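Local coordinates for protein geranylgeranyl pyrophosphate synthase (Geoglobus acetivorans, PDB 5JFQ) that adds three isopentenyl diphosphate units to dimethylallyl diphosphate, yielding mainly geranylgeranyl diphosphate and smaller amounts of farnesyl diphosphate, at residues B[112-115]-B[116-120]. Sequence-based numbering, arbitrary orientation.
Sequences GDTL and YAEAF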
ATOM      1  N   GLY B 112       0.723   6.078   5.474  1.00 45.47           N
ATOM      2  CA  GLY B 112       0.772   5.889   4.035  1.00 42.54           C
ATOM      3  C   GLY B 112       0.081   4.610   3.591  1.00 43.85           C
ATOM      4  O   GLY B 112      -0.600   4.591   2.563  1.00 41.58           O
ATOM      5  N   ASP B 113       0.245   3.523   4.361  1.00 43.71           N
ATOM      6  CA  ASP B 113      -0.471   2.287   4.047  1.00 40.02           C
ATOM      7  C   ASP B 113      -1.973   2.511   4.031  1.00 40.20           C
ATOM      8  O   ASP B 113      -2.689   1.866   3.257  1.00 40.22           O
ATOM      9  CB  ASP B 113      -0.142   1.194   5.057  1.00 36.00           C
ATOM     10  CG  ASP B 113       1.222   0.589   4.845  1.00 41.38           C
ATOM     11  OD1 ASP B 113       1.889   0.911   3.844  1.00 37.14           O
ATOM     12  OD2 ASP B 113       1.624  -0.233   5.694  1.00 41.75           O
ATOM     13  N   THR B 114      -2.456   3.420   4.885  1.00 40.60           N
ATOM     14  CA  THR B 114      -3.876   3.738   4.956  1.00 43.07           C
ATOM     15  C   THR B 114      -4.309   4.578   3.765  1.00 45.46           C
ATOM     16  O   THR B 114      -5.299   4.265   3.093  1.00 48.29           O
ATOM     17  CB  THR B 114      -4.184   4.486   6.248  1.00 43.55           C
ATOM     18  OG1 THR B 114      -3.871   3.666   7.385  1.00 41.82           O
ATOM     19  CG2 THR B 114      -5.661   4.881   6.265  1.00 45.75           C
ATOM     20  N   LEU B 115      -3.587   5.663   3.500  1.00 44.38           N
ATOM     21  CA  LEU B 115      -3.813   6.415   2.273  1.00 46.77           C
ATOM     22  C   LEU B 115      -3.794   5.493   1.060  1.00 46.21           C
ATOM     23  O   LEU B 115      -4.642   5.604   0.163  1.00 39.17           O
ATOM     24  CB  LEU B 115      -2.756   7.519   2.149  1.00 44.71           C
ATOM     25  CG  LEU B 115      -2.918   8.670   3.159  1.00 46.62           C
ATOM     26  CD1 LEU B 115      -1.710   9.618   3.168  1.00 41.51           C
ATOM     27  CD2 LEU B 115      -4.220   9.453   2.918  1.00 43.82           C
ATOM     28  N   TYR B 116      -2.839   4.559   1.030  1.00 45.89           N
ATOM     29  CA  TYR B 116      -2.684   3.659  -0.112  1.00 44.53           C
ATOM     30  C   TYR B 116      -3.966   2.873  -0.368  1.00 42.40           C
ATOM     31  O   TYR B 116      -4.458   2.823  -1.495  1.00 41.84           O
ATOM     32  CB  TYR B 116      -1.513   2.710   0.156  1.00 44.66           C
ATOM     33  CG  TYR B 116      -0.720   2.161  -1.027  1.00 44.43           C
ATOM     34  CD1 TYR B 116      -1.143   2.291  -2.358  1.00 44.40           C
ATOM     35  CD2 TYR B 116       0.470   1.480  -0.780  1.00 47.86           C
ATOM     36  CE1 TYR B 116      -0.374   1.749  -3.407  1.00 48.37           C
ATOM     37  CE2 TYR B 116       1.233   0.935  -1.791  1.00 45.84           C
ATOM     38  CZ  TYR B 116       0.832   1.070  -3.095  1.00 50.77           C
ATOM     39  OH  TYR B 116       1.677   0.504  -4.035  1.00 45.43           O
ATOM     40  N   ALA B 117      -4.513   2.236   0.670  1.00 44.84           N
ATOM     41  CA  ALA B 117      -5.778   1.529   0.507  1.00 41.24           C
ATOM     42  C   ALA B 117      -6.910   2.509   0.218  1.00 45.47           C
ATOM     43  O   ALA B 117      -7.766   2.250  -0.644  1.00 41.97           O
ATOM     44  CB  ALA B 117      -6.093   0.692   1.752  1.00 35.39           C
ATOM     45  N   GLU B 118      -6.919   3.652   0.915  1.00 42.05           N
ATOM     46  CA  GLU B 118      -8.009   4.597   0.740  1.00 42.42           C
ATOM     47  C   GLU B 118      -8.118   5.035  -0.710  1.00 44.50           C
ATOM     48  O   GLU B 118      -9.233   5.235  -1.215  1.00 47.51           O
ATOM     49  CB  GLU B 118      -7.833   5.788   1.677  1.00 39.82           C
ATOM     50  CG  GLU B 118      -8.383   5.540   3.076  1.00 37.90           C
ATOM     51  CD  GLU B 118      -8.115   6.691   4.054  1.00 50.03           C
ATOM     52  OE1 GLU B 118      -7.025   7.325   3.980  1.00 45.70           O
ATOM     53  OE2 GLU B 118      -8.999   6.949   4.916  1.00 51.14           O
ATOM     54  N   ALA B 119      -6.985   5.104  -1.414  1.00 42.15           N
ATOM     55  CA  ALA B 119      -7.001   5.542  -2.807  1.00 45.65           C
ATOM     56  C   ALA B 119      -7.738   4.547  -3.687  1.00 45.30           C
ATOM     57  O   ALA B 119      -8.504   4.938  -4.573  1.00 42.91           O
ATOM     58  CB  ALA B 119      -5.579   5.751  -3.326  1.00 40.93           C
ATOM     59  N   PHE B 120      -7.500   3.258  -3.479  1.00 42.62           N
ATOM     60  CA  PHE B 120      -8.223   2.284  -4.272  1.00 44.19           C
ATOM     61  C   PHE B 120      -9.697   2.227  -3.883  1.00 48.05           C
ATOM     62  O   PHE B 120     -10.542   1.926  -4.730  1.00 48.04           O
ATOM     63  CB  PHE B 120      -7.549   0.931  -4.153  1.00 40.75           C
ATOM     64  CG  PHE B 120      -6.298   0.845  -4.948  1.00 45.71           C
ATOM     65  CD1 PHE B 120      -6.353   0.633  -6.320  1.00 36.92           C
ATOM     66  CD2 PHE B 120      -5.066   1.047  -4.347  1.00 48.03           C
ATOM     67  CE1 PHE B 120      -5.207   0.577  -7.068  1.00 46.14           C
ATOM     68  CE2 PHE B 120      -3.894   0.995  -5.095  1.00 51.60           C
ATOM     69  CZ  PHE B 120      -3.958   0.756  -6.455  1.00 50.78           C
TER
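E118 directs its side chain back along helix 105-123, over the preceding turn, where it meets T114 and L115. Its CB starts the contact 3.3 Å from T114 O, the same carbonyl oxygen that takes the backbone N-H of E118 in a 2.8 Å N-to-O bond. With CG beside the backbone N (chi1 -84°), that methylene also stays close to T114 O. The chain then runs extended, and CD comes to 3.8 Å from the methyl carbon CG2 of T114, the two side chains lying side by side and pointing the same way. At the tip, OE1 lies beside two methyl groups, 3.6 Å from T114 CG2 and 3.7 Å from CD2 of L115, whose side chain crosses that of E118 at a slant. OE2 forms a salt bridge with NH2 of R37. T114 offers its methyl because CG2 stands anti to the backbone N, which leaves OG1 to hydrogen-bond L110 O one turn earlier.

The helix is further held by i to i+4 bonds from Y116 N to G112 O and from A119 N to L115 O. On another side of it Y116 stacks on F79, and its OH reaches D113 O of the second subunit, while D113 OD2 bonds H83 ND1 of that subunit; in this all-helical FPP/GGPP synthase fold, helix 105-123 thus contributes directly to the homodimer interface. With an alanine at E118, R37 would probably lose this carboxylate mate, and the methyls of T114 and L115 the chain packed against them. A buried carboxylate beside two methyl groups would probably be costly without polar partners; both its oxygens are hydrogen-bonded outside this turn, and the salt bridge to R37 probably pays much of that cost, tying this helix to the segment just after helix 30-36.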